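Local coordinates for protein peptidase M3B, oligoendopeptidase F (PDB 2QR4) that probably cleaves short peptides as a zinc-dependent oligoendopeptidase of the M3 family, at residues T165-N170 and D189-E194; A196-Y201 and D483-F488; Q363-V368 and N405-Y410. One frame throughout, in Å; residues are numbered along the deposited sequence. Where two conformers were deposited one is given.

How the interactions relate
Interactions 1 and 2 follow one another along helix 190-206, their centres about 14 Å apart: the first turn of the helix holds strand 165-167 and the turn after it, and the next turns hold the segment 483-488. Interaction 3 joins helices 361-379 and 394-414, its centre about 33 Å and 34 Å from those of interactions 1 and 2, in a part of the chain that lies in sequence between the two partners of interaction 2. The chemistry differs with place. Interaction 1, farthest from the chain's centre and with exposed residues, relies on an arginine gripping backbone oxygen, partly buried interaction 2 on aromatic rings around an acidic side chain, and buried interaction 3 on mainly apolar leucine-to-ring packing.

Interaction 1: T165-N170 and D189-E194; sequences TIEGEN and DRRVRE
Gly168 and Val192 mark the closest backbone approach, 6.0 Å from CA to CA, where strand 165-167 runs nearly antiparallel to the start of helix 190-206, with segment axes 8.8 Å apart at 165°. The strand is one arm of a small two-stranded antiparallel sheet, its Ile166 bonded through the backbone to Val174, and the contact fastens this sheet and its turn to the helix. Arg191 does most of the work. Its chain is bent at chi3 (75°), which swings NE out of the extended line, and the guanidinium meets the backbone of Glu167 and Gly168 with its edge. Arg191 NH1 donates to Glu167 O at 3.0 Å, a fairly straight bond that lies in the guanidinium plane but reaches the carbonyl from above its own plane. NH2 adds weaker bonds, one to the same Glu167 O and a strongly bent one to Gly168 O. The Glu167 side chain crosses that of Arg191 and lays its carboxylate over one guanidinium face, the two planes 17° apart and Glu167 CD 3.5 Å above the guanidinium plane of Arg191, offset toward the rim. Glu167 OE1 is 3.5 Å from Arg191 NH2, a salt bridge of charge alone, since no N-H points at it. Beside this polar grip, Val192 CG2 comes within 3.4 Å of Gly168 O, while Val192 and Ile166 both rest on Leu184 of helix 178-185. Asp189, the N-cap of the helix, accepts weakly from Arg191 N through OD1, capping the very turn that carries the arginine. Edge and face are used differently: the cation makes one sound bond to Glu167 O, with weaker ones to that oxygen and to Gly168 O, while the carboxylate stacked on it probably offsets part of its charge.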
loop_
_atom_site.group_PDB
_atom_site.type_symbol
_atom_site.label_atom_id
_atom_site.label_comp_id
_atom_site.label_asym_id
_atom_site.label_seq_id
_atom_site.Cartn_x
_atom_site.Cartn_y
_atom_site.Cartn_z
ATOM N N THR A 165 2.634 27.731 -6.295
ATOM C CA THR A 165 3.219 29.015 -5.966
ATOM C C THR A 165 2.135 29.964 -5.460
ATOM O O THR A 165 1.002 29.921 -5.925
ATOM C CB THR A 165 3.837 29.605 -7.266
ATOM O OG1 THR A 165 5.252 29.401 -7.258
ATOM C CG2 THR A 165 3.521 31.080 -7.434
ATOM N N ILE A 166 2.480 30.832 -4.521
ATOM C CA ILE A 166 1.582 31.909 -4.135
ATOM C C ILE A 166 2.330 33.235 -4.201
ATOM O O ILE A 166 3.539 33.253 -4.428
ATOM C CB ILE A 166 1.070 31.727 -2.691
ATOM C CG1 ILE A 166 2.248 31.763 -1.707
ATOM C CG2 ILE A 166 0.278 30.435 -2.564
ATOM C CD1 ILE A 166 1.862 31.855 -0.247
ATOM N N GLU A 167 1.616 34.340 -3.995
ATOM C CA GLU A 167 2.275 35.626 -3.764
ATOM C C GLU A 167 2.560 35.737 -2.280
ATOM O O GLU A 167 1.654 35.586 -1.463
ATOM C CB GLU A 167 1.403 36.810 -4.201
ATOM C CG GLU A 167 2.178 38.133 -4.201
ATOM C CD GLU A 167 1.293 39.375 -4.148
ATOM O OE1 GLU A 167 1.737 40.388 -3.568
ATOM O OE2 GLU A 167 0.162 39.343 -4.678
ATOM N N GLY A 168 3.813 36.012 -1.931
ATOM C CA GLY A 168 4.236 36.007 -0.534
ATOM C C GLY A 168 4.065 37.295 0.261
ATOM O O GLY A 168 3.245 38.152 -0.072
ATOM N N GLU A 169 4.835 37.438 1.336
ATOM C CA GLU A 169 4.646 38.566 2.252
ATOM C C GLU A 169 5.107 39.906 1.683
ATOM O O GLU A 169 4.492 40.942 1.940
ATOM C CB GLU A 169 5.323 38.307 3.600
ATOM C CG GLU A 169 4.570 37.343 4.496
ATOM C CD GLU A 169 4.651 37.740 5.953
ATOM O OE1 GLU A 169 4.793 36.853 6.813
ATOM O OE2 GLU A 169 4.575 38.948 6.234
ATOM N N ASN A 170 6.191 39.887 0.914
ATOM C CA ASN A 170 6.694 41.125 0.332
ATOM C C ASN A 170 6.228 41.302 -1.108
ATOM O O ASN A 170 6.768 42.122 -1.843
ATOM C CB ASN A 170 8.222 41.166 0.404
ATOM C CG ASN A 170 8.739 41.217 1.832
ATOM O OD1 ASN A 170 9.426 42.162 2.218
ATOM N ND2 ASN A 170 8.409 40.203 2.624
ATOM N N ASP A 189 -0.113 38.774 7.703
ATOM C CA ASP A 189 -0.704 39.167 6.433
ATOM C C ASP A 189 -1.756 38.125 6.043
ATOM O O ASP A 189 -1.443 37.067 5.495
ATOM C CB ASP A 189 0.388 39.315 5.367
ATOM C CG ASP A 189 -0.157 39.742 4.023
ATOM O OD1 ASP A 189 -1.376 39.597 3.783
ATOM O OD2 ASP A 189 0.642 40.222 3.194
ATOM N N ARG A 190 -3.011 38.442 6.335
ATOM C CA ARG A 190 -4.106 37.507 6.153
ATOM C C ARG A 190 -4.213 36.933 4.747
ATOM O O ARG A 190 -4.574 35.777 4.574
ATOM C CB ARG A 190 -5.441 38.144 6.543
ATOM C CG ARG A 190 -6.520 37.103 6.705
ATOM C CD ARG A 190 -7.820 37.710 7.132
ATOM N NE ARG A 190 -8.724 36.678 7.624
ATOM C CZ ARG A 190 -10.046 36.801 7.640
ATOM N NH1 ARG A 190 -10.795 35.818 8.108
ATOM N NH2 ARG A 190 -10.617 37.911 7.181
ATOM N N ARG A 191 -3.920 37.741 3.740
ATOM C CA ARG A 191 -4.047 37.279 2.364
ATOM C C ARG A 191 -3.085 36.121 2.117
ATOM O O ARG A 191 -3.407 35.167 1.409
ATOM C CB ARG A 191 -3.779 38.429 1.379
ATOM C CG ARG A 191 -3.569 37.983 -0.058
ATOM C CD ARG A 191 -2.918 39.073 -0.931
ATOM N NE ARG A 191 -1.485 39.253 -0.682
ATOM C CZ ARG A 191 -0.549 38.336 -0.941
ATOM N NH1 ARG A 191 -0.879 37.145 -1.437
ATOM N NH2 ARG A 191 0.728 38.604 -0.688
ATOM N N VAL A 192 -1.903 36.215 2.718
ATOM C CA VAL A 192 -0.865 35.203 2.568
ATOM C C VAL A 192 -1.268 33.900 3.258
ATOM O O VAL A 192 -1.072 32.803 2.721
ATOM C CB VAL A 192 0.472 35.734 3.119
ATOM C CG1 VAL A 192 1.424 34.592 3.468
ATOM C CG2 VAL A 192 1.089 36.698 2.122
ATOM N N ARG A 193 -1.856 34.044 4.439
ATOM C CA ARG A 193 -2.457 32.929 5.167
ATOM C C ARG A 193 -3.509 32.196 4.327
ATOM O O ARG A 193 -3.470 30.966 4.183
ATOM C CB ARG A 193 -3.085 33.441 6.476
ATOM C CG ARG A 193 -2.197 33.300 7.674
ATOM C CD ARG A 193 -2.512 34.254 8.828
ATOM N NE ARG A 193 -3.925 34.518 9.084
ATOM C CZ ARG A 193 -4.347 35.681 9.587
ATOM N NH1 ARG A 193 -3.456 36.626 9.838
ATOM N NH2 ARG A 193 -5.635 35.924 9.825
ATOM N N GLU A 194 -4.455 32.945 3.779
ATOM C CA GLU A 194 -5.560 32.344 3.034
ATOM C C GLU A 194 -5.012 31.650 1.805
ATOM O O GLU A 194 -5.465 30.570 1.414
ATOM C CB GLU A 194 -6.560 33.423 2.628
ATOM C CG GLU A 194 -7.680 32.973 1.705
ATOM C CD GLU A 194 -8.546 34.149 1.263
ATOM O OE1 GLU A 194 -8.113 35.303 1.446
ATOM O OE2 GLU A 194 -9.657 33.932 0.745
#

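Interaction 2: A196-Y201 and D483-F488; sequences AFKGLY and DPEIKF
Phe197 and Tyr201, one turn apart on helix 190-206, face Glu485 and Ile486 of a short 3-10 segment, the side of a helix packed against a tight turn from a distant part of the sequence in the mostly helical M3 peptidase fold. The two rings lean on each other first: Tyr201 CD2 sits 3.8 Å above one face of the Phe197 ring, toward its rim. Glu485 then sets its CB between the outer part of the Phe197 ring and the base of Tyr201. Glu485 CB lies 3.5 Å from Phe197 CE2 and 3.7 Å from Tyr201 CB, and the carboxylate plane is steeply turned to both rings, 64° from Phe197 and 68° from Tyr201. The glutamate chain is bent at chi2 (86°), which turns CD toward Lys198, and Glu485 OE2 comes to 3.3 Å from Lys198 CG, against the hydrocarbon stem. The ammonium itself reaches past: Lys198 NZ is salt-bridged to Glu194, and at 4.8 Å from Glu485 OE2 it is not in contact, though the opposite charges may still attract weakly. Ile486 meets the aromatic pair differently. Its side chain crosses Phe197 at about a right angle and lies alongside Tyr201, pointing the same way, with Ile486 CD1 in plane at the Phe197 edge and 3.7 Å from Tyr201 OH. Behind Phe197, Tyr181 of helix 178-185 touches it and the ring of Tyr282 also meets it. Asp483, at the start of the segment, accepts from His280 ND1 through OD1 and from Met281 N through OD2. The Tyr201 ring lies against the backbone of the turn, Tyr201 CD1 3.3 Å from Glu485 O, the same oxygen that accepts from Phe488 N.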
loop_
_atom_site.group_PDB
_atom_site.type_symbol
_atom_site.label_atom_id
_atom_site.label_comp_id
_atom_site.label_asym_id
_atom_site.label_seq_id
_atom_site.Cartn_x
_atom_site.Cartn_y
_atom_site.Cartn_z
ATOM N N ALA A 196 -1.899 30.405 1.290
ATOM C CA ALA A 196 -1.110 29.218 1.655
ATOM C C ALA A 196 -2.013 28.061 1.972
ATOM O O ALA A 196 -1.777 26.938 1.536
ATOM C CB ALA A 196 -0.200 29.497 2.869
ATOM N N PHE A 197 -3.053 28.348 2.744
ATOM C CA PHE A 197 -4.018 27.349 3.171
ATOM C C PHE A 197 -4.700 26.734 1.950
ATOM O O PHE A 197 -4.713 25.515 1.805
ATOM C CB PHE A 197 -5.023 28.017 4.117
ATOM C CG PHE A 197 -6.132 27.132 4.585
ATOM C CD1 PHE A 197 -5.968 26.311 5.689
ATOM C CD2 PHE A 197 -7.366 27.158 3.952
ATOM C CE1 PHE A 197 -7.006 25.510 6.139
ATOM C CE2 PHE A 197 -8.406 26.354 4.390
ATOM C CZ PHE A 197 -8.226 25.528 5.489
ATOM N N LYS A 198 -5.228 27.576 1.062
ATOM C CA LYS A 198 -5.910 27.110 -0.167
ATOM C C LYS A 198 -4.998 26.429 -1.181
ATOM O O LYS A 198 -5.405 25.476 -1.858
ATOM C CB LYS A 198 -6.665 28.261 -0.848
ATOM C CG LYS A 198 -8.024 28.485 -0.222
ATOM C CD LYS A 198 -8.622 29.853 -0.484
ATOM C CE LYS A 198 -9.878 29.980 0.357
ATOM N NZ LYS A 198 -10.491 31.319 0.214
ATOM N N GLY A 199 -3.764 26.912 -1.278
ATOM C CA GLY A 199 -2.771 26.272 -2.134
ATOM C C GLY A 199 -2.481 24.851 -1.670
ATOM O O GLY A 199 -2.499 23.909 -2.469
ATOM N N LEU A 200 -2.231 24.692 -0.370
ATOM C CA LEU A 200 -1.811 23.400 0.165
ATOM C C LEU A 200 -2.948 22.419 0.020
ATOM O O LEU A 200 -2.758 21.295 -0.436
ATOM C CB LEU A 200 -1.394 23.509 1.634
ATOM C CG LEU A 200 -0.974 22.201 2.320
ATOM C CD1 LEU A 200 0.538 22.007 2.331
ATOM C CD2 LEU A 200 -1.499 22.149 3.734
ATOM N N TYR A 201 -4.144 22.863 0.387
ATOM C CA TYR A 201 -5.308 21.989 0.344
ATOM C C TYR A 201 -5.782 21.651 -1.063
ATOM O O TYR A 201 -6.411 20.620 -1.259
ATOM C CB TYR A 201 -6.431 22.511 1.235
ATOM C CG TYR A 201 -6.185 22.160 2.681
ATOM C CD1 TYR A 201 -6.463 20.890 3.159
ATOM C CD2 TYR A 201 -5.618 23.073 3.553
ATOM C CE1 TYR A 201 -6.207 20.544 4.489
ATOM C CE2 TYR A 201 -5.361 22.741 4.876
ATOM C CZ TYR A 201 -5.670 21.474 5.337
ATOM O OH TYR A 201 -5.423 21.140 6.653
ATOM N N ASP A 483 -14.826 25.825 6.465
ATOM C CA ASP A 483 -14.023 25.870 5.250
ATOM C C ASP A 483 -14.115 24.522 4.538
ATOM O O ASP A 483 -13.898 23.482 5.150
ATOM C CB ASP A 483 -12.557 26.151 5.598
ATOM C CG ASP A 483 -12.341 27.548 6.180
ATOM O OD1 ASP A 483 -12.661 28.545 5.485
ATOM O OD2 ASP A 483 -11.821 27.645 7.320
ATOM N N PRO A 484 -14.444 24.531 3.243
ATOM C CA PRO A 484 -14.493 23.259 2.506
ATOM C C PRO A 484 -13.140 22.556 2.472
ATOM O O PRO A 484 -13.073 21.323 2.433
ATOM C CB PRO A 484 -14.939 23.649 1.086
ATOM C CG PRO A 484 -14.962 25.148 1.036
ATOM C CD PRO A 484 -14.811 25.708 2.430
ATOM N N GLU A 485 -12.063 23.325 2.522
ATOM C CA GLU A 485 -10.736 22.737 2.413
ATOM C C GLU A 485 -10.445 21.784 3.566
ATOM O O GLU A 485 -9.757 20.774 3.394
ATOM C CB GLU A 485 -9.681 23.836 2.340
ATOM C CG GLU A 485 -9.708 24.660 1.040
ATOM C CD GLU A 485 -10.680 25.825 1.069
ATOM O OE1 GLU A 485 -11.384 26.027 2.085
ATOM O OE2 GLU A 485 -10.726 26.554 0.063
ATOM N N ILE A 486 -10.980 22.087 4.742
ATOM C CA ILE A 486 -10.574 21.351 5.934
ATOM C C ILE A 486 -11.171 19.952 5.981
ATOM O O ILE A 486 -10.790 19.146 6.812
ATOM C CB ILE A 486 -10.921 22.109 7.229
ATOM C CG1 ILE A 486 -9.911 21.755 8.312
ATOM C CG2 ILE A 486 -12.336 21.799 7.688
ATOM C CD1 ILE A 486 -8.556 22.399 8.080
ATOM N N LYS A 487 -12.112 19.661 5.092
ATOM C CA LYS A 487 -12.643 18.301 4.997
ATOM C C LYS A 487 -11.551 17.294 4.612
ATOM O O LYS A 487 -11.707 16.093 4.836
ATOM C CB LYS A 487 -13.795 18.229 3.989
ATOM C CG LYS A 487 -14.976 19.086 4.355
ATOM C CD LYS A 487 -15.986 19.146 3.226
ATOM C CE LYS A 487 -16.650 17.817 3.018
ATOM N NZ LYS A 487 -17.933 17.985 2.273
ATOM N N PHE A 488 -10.451 17.776 4.039
ATOM C CA PHE A 488 -9.410 16.878 3.531
ATOM C C PHE A 488 -8.203 16.788 4.454
ATOM O O PHE A 488 -7.272 16.017 4.202
ATOM C CB PHE A 488 -8.992 17.296 2.118
ATOM C CG PHE A 488 -10.163 17.545 1.198
ATOM C CD1 PHE A 488 -11.002 16.495 0.815
ATOM C CD2 PHE A 488 -10.441 18.821 0.738
ATOM C CE1 PHE A 488 -12.084 16.710 -0.031
ATOM C CE2 PHE A 488 -11.537 19.053 -0.119
ATOM C CZ PHE A 488 -12.351 17.998 -0.500
#

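Interaction 3: Q363-V368 and N405-Y410; sequences QLFTLV and NILTEY
Leu407 plants its CD2 methyl over the centre of the Phe365 ring, 3.4 Å from the centroid and 12° off the normal, a CH-pi contact over the face. The same ring meets Thr408 with its edge: Thr408 OG1 lies in the ring plane, 3.2 Å from Phe365 CE2, where the slightly positive ring hydrogens would favour an oxygen. Around this pair, Leu364 CG comes to 4.1 Å from Leu407 CD2, and Val368 CG1 sits at the same 4.1 Å from Leu407 CB. The Thr408 hydroxyl is placed by chi1 (-63°), anti to the carbonyl carbon, and bonds back to Glu404 O in its own helix. Farther out, His427 meets the Phe365 ring and Ala308 of helix 302-308 touches Leu407. The helix segments cross at 137°, axes 10.1 Å apart. The HExxH sequence that binds zinc in this family begins directly after Val368, and helix 394-414 probably supplies the third metal ligand, as in relatives. Between these segments the contact is apolar, joined by a ring edge against a hydroxyl oxygen; close by, a weak hydrogen bond from Asn403 to Val368 O also links the helices.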
loop_
_atom_site.group_PDB
_atom_site.type_symbol
_atom_site.label_atom_id
_atom_site.label_comp_id
_atom_site.label_asym_id
_atom_site.label_seq_id
_atom_site.Cartn_x
_atom_site.Cartn_y
_atom_site.Cartn_z
ATOM N N GLN A 363 11.172 31.399 25.293
ATOM C CA GLN A 363 12.367 30.589 25.569
ATOM C C GLN A 363 12.465 30.174 27.045
ATOM O O GLN A 363 13.062 29.145 27.382
ATOM C CB GLN A 363 13.640 31.322 25.133
ATOM C CG GLN A 363 13.618 31.847 23.700
ATOM C CD GLN A 363 14.953 32.448 23.279
ATOM O OE1 GLN A 363 15.005 33.478 22.602
ATOM N NE2 GLN A 363 16.043 31.806 23.687
ATOM N N LEU A 364 11.875 30.989 27.916
ATOM C CA LEU A 364 11.798 30.683 29.340
ATOM C C LEU A 364 11.026 29.379 29.555
ATOM O O LEU A 364 11.452 28.509 30.330
ATOM C CB LEU A 364 11.135 31.843 30.091
ATOM C CG LEU A 364 10.959 31.727 31.605
ATOM C CD1 LEU A 364 12.286 31.427 32.269
ATOM C CD2 LEU A 364 10.349 33.001 32.172
ATOM N N PHE A 365 9.897 29.247 28.859
ATOM C CA PHE A 365 9.114 28.011 28.872
ATOM C C PHE A 365 9.900 26.801 28.360
ATOM O O PHE A 365 9.775 25.693 28.895
ATOM C CB PHE A 365 7.825 28.191 28.067
ATOM C CG PHE A 365 6.748 28.898 28.829
ATOM C CD1 PHE A 365 6.618 30.275 28.757
ATOM C CD2 PHE A 365 5.882 28.185 29.652
ATOM C CE1 PHE A 365 5.626 30.923 29.470
ATOM C CE2 PHE A 365 4.900 28.829 30.371
ATOM C CZ PHE A 365 4.771 30.200 30.279
ATOM N N THR A 366 10.705 27.034 27.325
ATOM C CA THR A 366 11.557 26.015 26.747
ATOM C C THR A 366 12.581 25.556 27.769
ATOM O O THR A 366 12.791 24.357 27.956
ATOM C CB THR A 366 12.300 26.568 25.524
ATOM O OG1 THR A 366 11.346 27.114 24.607
ATOM C CG2 THR A 366 13.115 25.478 24.831
ATOM N N LEU A 367 13.218 26.521 28.427
ATOM C CA LEU A 367 14.232 26.227 29.424
ATOM C C LEU A 367 13.653 25.338 30.527
ATOM O O LEU A 367 14.227 24.309 30.900
ATOM C CB LEU A 367 14.761 27.523 30.026
ATOM C CG LEU A 367 15.857 27.314 31.067
ATOM C CD1 LEU A 367 17.086 26.650 30.425
ATOM C CD2 LEU A 367 16.218 28.630 31.749
ATOM N N VAL A 368 12.498 25.745 31.030
ATOM C CA VAL A 368 11.810 25.019 32.083
ATOM C C VAL A 368 11.312 23.648 31.607
ATOM O O VAL A 368 11.373 22.661 32.351
ATOM C CB VAL A 368 10.672 25.882 32.652
ATOM C CG1 VAL A 368 9.423 25.059 32.894
ATOM C CG2 VAL A 368 11.151 26.591 33.909
ATOM N N ASN A 405 3.638 23.918 33.475
ATOM C CA ASN A 405 2.472 24.228 34.301
ATOM C C ASN A 405 2.855 25.019 35.534
ATOM O O ASN A 405 2.177 25.980 35.901
ATOM C CB ASN A 405 1.719 22.952 34.692
ATOM C CG ASN A 405 0.881 22.400 33.539
ATOM O OD1 ASN A 405 0.530 23.134 32.621
ATOM N ND2 ASN A 405 0.567 21.107 33.584
ATOM N N ILE A 406 3.961 24.621 36.156
ATOM C CA ILE A 406 4.404 25.248 37.380
ATOM C C ILE A 406 4.946 26.648 37.104
ATOM O O ILE A 406 4.740 27.562 37.899
ATOM C CB ILE A 406 5.422 24.361 38.115
ATOM C CG1 ILE A 406 4.719 23.116 38.664
ATOM C CG2 ILE A 406 6.085 25.116 39.258
ATOM C CD1 ILE A 406 5.674 22.113 39.306
ATOM N N LEU A 407 5.601 26.829 35.961
ATOM C CA LEU A 407 6.069 28.168 35.569
ATOM C C LEU A 407 4.915 29.098 35.185
ATOM O O LEU A 407 4.923 30.278 35.534
ATOM C CB LEU A 407 7.064 28.096 34.412
ATOM C CG LEU A 407 7.248 29.437 33.697
ATOM C CD1 LEU A 407 8.144 30.371 34.509
ATOM C CD2 LEU A 407 7.791 29.236 32.301
ATOM N N THR A 408 3.930 28.569 34.464
ATOM C CA THR A 408 2.735 29.354 34.149
ATOM C C THR A 408 2.050 29.874 35.408
ATOM O O THR A 408 1.762 31.062 35.523
ATOM C CB THR A 408 1.716 28.546 33.368
ATOM O OG1 THR A 408 2.284 28.159 32.111
ATOM C CG2 THR A 408 0.452 29.377 33.145
ATOM N N GLU A 409 1.789 28.983 36.355
ATOM C CA GLU A 409 1.158 29.397 37.592
ATOM C C GLU A 409 2.011 30.437 38.289
ATOM O O GLU A 409 1.495 31.444 38.779
ATOM C CB GLU A 409 0.921 28.203 38.524
ATOM C CG GLU A 409 0.293 28.575 39.875
ATOM C CD GLU A 409 -1.092 29.196 39.719
ATOM O OE1 GLU A 409 -1.785 28.869 38.739
ATOM O OE2 GLU A 409 -1.492 30.011 40.573
ATOM N N TYR A 410 3.319 30.198 38.349
ATOM C CA TYR A 410 4.205 31.142 39.035
ATOM C C TYR A 410 4.114 32.550 38.430
ATOM O O TYR A 410 4.066 33.538 39.161
ATOM C CB TYR A 410 5.659 30.652 39.037
ATOM C CG TYR A 410 6.614 31.666 39.606
ATOM C CD1 TYR A 410 6.634 31.933 40.962
ATOM C CD2 TYR A 410 7.481 32.373 38.785
ATOM C CE1 TYR A 410 7.490 32.867 41.486
ATOM C CE2 TYR A 410 8.334 33.307 39.299
ATOM C CZ TYR A 410 8.335 33.557 40.653
ATOM O OH TYR A 410 9.198 34.495 41.188
#